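Local coordinates for hydrogenase expression/formation protein (hypb) (Archaeoglobus fulgidus, PDB 2WSM) that probably binds and hydrolyses GTP as a dimerising maturation factor that helps supply nickel to hydrogenase, at residues 57-62 against 107-112. Residues are numbered along the deposited sequence; the frame is centred on the assembly and turned at random.
Sequences EVKIGA and SDCDLL
Both backbone polar groups of Lys-59 are taken up by the 107-112 segment. Lys-59 N donates to Asp-110 OD2 at 3.1 Å, meeting it from above the carboxylate plane, about 50° out of it. Its carbonyl O accepts two donors: Leu-111 N at 3.2 Å, nearly straight, and Asp-110 N, closer but badly angled and therefore weak. Two residues on, Gly-61 N donates to Leu-111 O (2.9 Å), an oxygen that Ile-60 CA also approaches in a CA-H...O contact.

The Asp-110 carboxylate appears to stand in for a main-chain acceptor just ahead of the paired strands; CG is turned beside its own backbone N (chi1 -53°), which carries the carboxylate toward Lys-59 N, and CB rests on Val-58 CG1. An alanine here would probably leave Lys-59 N without this acceptor and the start of the pairing less firmly tied.

Lys-59 lays CG over Asp-108 O and bends to bring NZ within 3.4 Å of Asp-108 OD1, a long, weak salt bridge; Lys-82 is that oxygen's stronger partner. Cys-109 SG sits against Gly-61 N.

Ile-60 and Gly-61 pair with Leu-111 and Leu-112 as parallel neighbours in the central sheet of a P-loop NTPase fold, as in SIMIBI GTPases.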
ATOM      1  N   GLU A  57       2.405  30.991  16.927  1.00 47.96           N
ATOM      2  CA  GLU A  57       2.098  31.861  15.795  1.00 49.52           C
ATOM      3  C   GLU A  57       1.003  31.252  14.918  1.00 44.07           C
ATOM      4  O   GLU A  57       0.307  31.961  14.191  1.00 45.04           O
ATOM      5  CB  GLU A  57       3.348  32.101  14.940  1.00 46.55           C
ATOM      6  CG  GLU A  57       4.671  31.986  15.687  1.00 51.49           C
ATOM      7  CD  GLU A  57       5.833  31.624  14.764  1.00 58.28           C
ATOM      8  OE1 GLU A  57       6.937  31.326  15.275  1.00 55.65           O
ATOM      9  OE2 GLU A  57       5.639  31.632  13.526  1.00 57.68           O
ATOM     10  N   VAL A  58       0.853  29.934  14.992  1.00 40.73           N
ATOM     11  CA  VAL A  58      -0.040  29.211  14.089  1.00 36.25           C
ATOM     12  C   VAL A  58      -0.903  28.200  14.833  1.00 34.43           C
ATOM     13  O   VAL A  58      -0.396  27.419  15.631  1.00 36.07           O
ATOM     14  CB  VAL A  58       0.768  28.462  13.009  1.00 38.21           C
ATOM     15  CG1 VAL A  58      -0.153  27.683  12.087  1.00 35.60           C
ATOM     16  CG2 VAL A  58       1.627  29.439  12.217  1.00 42.97           C
ATOM     17  N   LYS A  59      -2.204  28.211  14.557  1.00 31.47           N
ATOM     18  CA  LYS A  59      -3.132  27.276  15.188  1.00 36.35           C
ATOM     19  C   LYS A  59      -3.087  25.904  14.509  1.00 30.69           C
ATOM     20  O   LYS A  59      -3.476  25.759  13.352  1.00 32.24           O
ATOM     21  CB  LYS A  59      -4.558  27.832  15.170  1.00 34.83           C
ATOM     22  CG  LYS A  59      -5.574  26.966  15.899  1.00 40.55           C
ATOM     23  CD  LYS A  59      -5.402  27.064  17.413  1.00 52.44           C
ATOM     24  CE  LYS A  59      -6.594  26.457  18.151  1.00 53.53           C
ATOM     25  NZ  LYS A  59      -6.626  24.969  18.038  1.00 55.55           N
ATOM     26  N   ILE A  60      -2.627  24.900  15.246  1.00 30.76           N
ATOM     27  CA  ILE A  60      -2.378  23.577  14.681  1.00 27.94           C
ATOM     28  C   ILE A  60      -3.290  22.500  15.252  1.00 33.62           C
ATOM     29  O   ILE A  60      -3.493  22.421  16.467  1.00 37.05           O
ATOM     30  CB  ILE A  60      -0.917  23.149  14.931  1.00 26.94           C
ATOM     31  CG1 ILE A  60       0.043  24.098  14.220  1.00 28.98           C
ATOM     32  CG2 ILE A  60      -0.686  21.711  14.484  1.00 29.57           C
ATOM     33  CD1 ILE A  60       1.489  23.956  14.668  1.00 30.03           C
ATOM     34  N   GLY A  61      -3.833  21.669  14.365  1.00 29.94           N
ATOM     35  CA  GLY A  61      -4.547  20.475  14.768  1.00 23.43           C
ATOM     36  C   GLY A  61      -3.729  19.245  14.403  1.00 28.63           C
ATOM     37  O   GLY A  61      -2.923  19.273  13.470  1.00 23.61           O
ATOM     38  N   ALA A  62      -3.938  18.159  15.138  1.00 26.77           N
ATOM     39  CA  ALA A  62      -3.238  16.914  14.866  1.00 27.35           C
ATOM     40  C   ALA A  62      -4.187  15.720  14.875  1.00 22.61           C
ATOM     41  O   ALA A  62      -4.932  15.512  15.828  1.00 26.08           O
ATOM     42  CB  ALA A  62      -2.119  16.709  15.873  1.00 24.14           C
ATOM     43  N   SER A 107     -11.882  22.762  12.193  1.00 32.67           N
ATOM     44  CA  SER A 107     -12.153  23.859  11.266  1.00 35.34           C
ATOM     45  C   SER A 107     -11.470  25.171  11.678  1.00 34.29           C
ATOM     46  O   SER A 107     -11.250  26.059  10.847  1.00 32.09           O
ATOM     47  CB  SER A 107     -13.663  24.072  11.108  1.00 36.05           C
ATOM     48  OG  SER A 107     -14.224  24.662  12.274  1.00 35.22           O
ATOM     49  N   ASP A 108     -11.118  25.285  12.955  1.00 31.92           N
ATOM     50  CA  ASP A 108     -10.466  26.496  13.457  1.00 35.42           C
ATOM     51  C   ASP A 108      -8.934  26.474  13.398  1.00 35.35           C
ATOM     52  O   ASP A 108      -8.282  27.434  13.816  1.00 39.18           O
ATOM     53  CB  ASP A 108     -10.928  26.793  14.887  1.00 46.24           C
ATOM     54  CG  ASP A 108     -10.579  25.678  15.853  1.00 50.37           C
ATOM     55  OD1 ASP A 108      -9.400  25.593  16.259  1.00 51.91           O
ATOM     56  OD2 ASP A 108     -11.481  24.887  16.205  1.00 55.41           O
ATOM     57  N   CYS A 109      -8.352  25.399  12.880  1.00 31.99           N
ATOM     58  CA  CYS A 109      -6.896  25.336  12.763  1.00 27.88           C
ATOM     59  C   CYS A 109      -6.424  25.881  11.416  1.00 28.65           C
ATOM     60  O   CYS A 109      -7.078  25.692  10.394  1.00 29.43           O
ATOM     61  CB  CYS A 109      -6.387  23.903  12.964  1.00 29.08           C
ATOM     62  SG  CYS A 109      -6.924  23.082  14.502  1.00 32.91           S
ATOM     63  N   ASP A 110      -5.288  26.567  11.420  1.00 33.14           N
ATOM     64  CA  ASP A 110      -4.662  27.006  10.180  1.00 31.84           C
ATOM     65  C   ASP A 110      -4.032  25.809   9.491  1.00 29.64           C
ATOM     66  O   ASP A 110      -4.061  25.683   8.271  1.00 31.56           O
ATOM     67  CB  ASP A 110      -3.576  28.049  10.465  1.00 31.62           C
ATOM     68  CG  ASP A 110      -4.086  29.202  11.301  1.00 30.62           C
ATOM     69  OD1 ASP A 110      -5.269  29.573  11.142  1.00 28.92           O
ATOM     70  OD2 ASP A 110      -3.303  29.730  12.120  1.00 31.33           O
ATOM     71  N   LEU A 111      -3.470  24.922  10.298  1.00 31.01           N
ATOM     72  CA  LEU A 111      -2.699  23.805   9.789  1.00 29.33           C
ATOM     73  C   LEU A 111      -3.136  22.523  10.485  1.00 27.46           C
ATOM     74  O   LEU A 111      -3.119  22.443  11.714  1.00 26.89           O
ATOM     75  CB  LEU A 111      -1.210  24.065  10.032  1.00 29.03           C
ATOM     76  CG  LEU A 111      -0.204  22.978   9.646  1.00 26.70           C
ATOM     77  CD1 LEU A 111      -0.127  22.839   8.136  1.00 23.11           C
ATOM     78  CD2 LEU A 111       1.165  23.299  10.237  1.00 23.06           C
ATOM     79  N   LEU A 112      -3.539  21.536   9.691  1.00 20.10           N
ATOM     80  CA  LEU A 112      -3.936  20.232  10.197  1.00 23.57           C
ATOM     81  C   LEU A 112      -2.934  19.151   9.793  1.00 27.88           C
ATOM     82  O   LEU A 112      -2.846  18.768   8.616  1.00 25.61           O
ATOM     83  CB  LEU A 112      -5.317  19.855   9.668  1.00 24.56           C
ATOM     84  CG  LEU A 112      -5.839  18.488  10.115  1.00 25.65           C
ATOM     85  CD1 LEU A 112      -5.986  18.438  11.625  1.00 22.89           C
ATOM     86  CD2 LEU A 112      -7.162  18.193   9.442  1.00 21.42           C
TER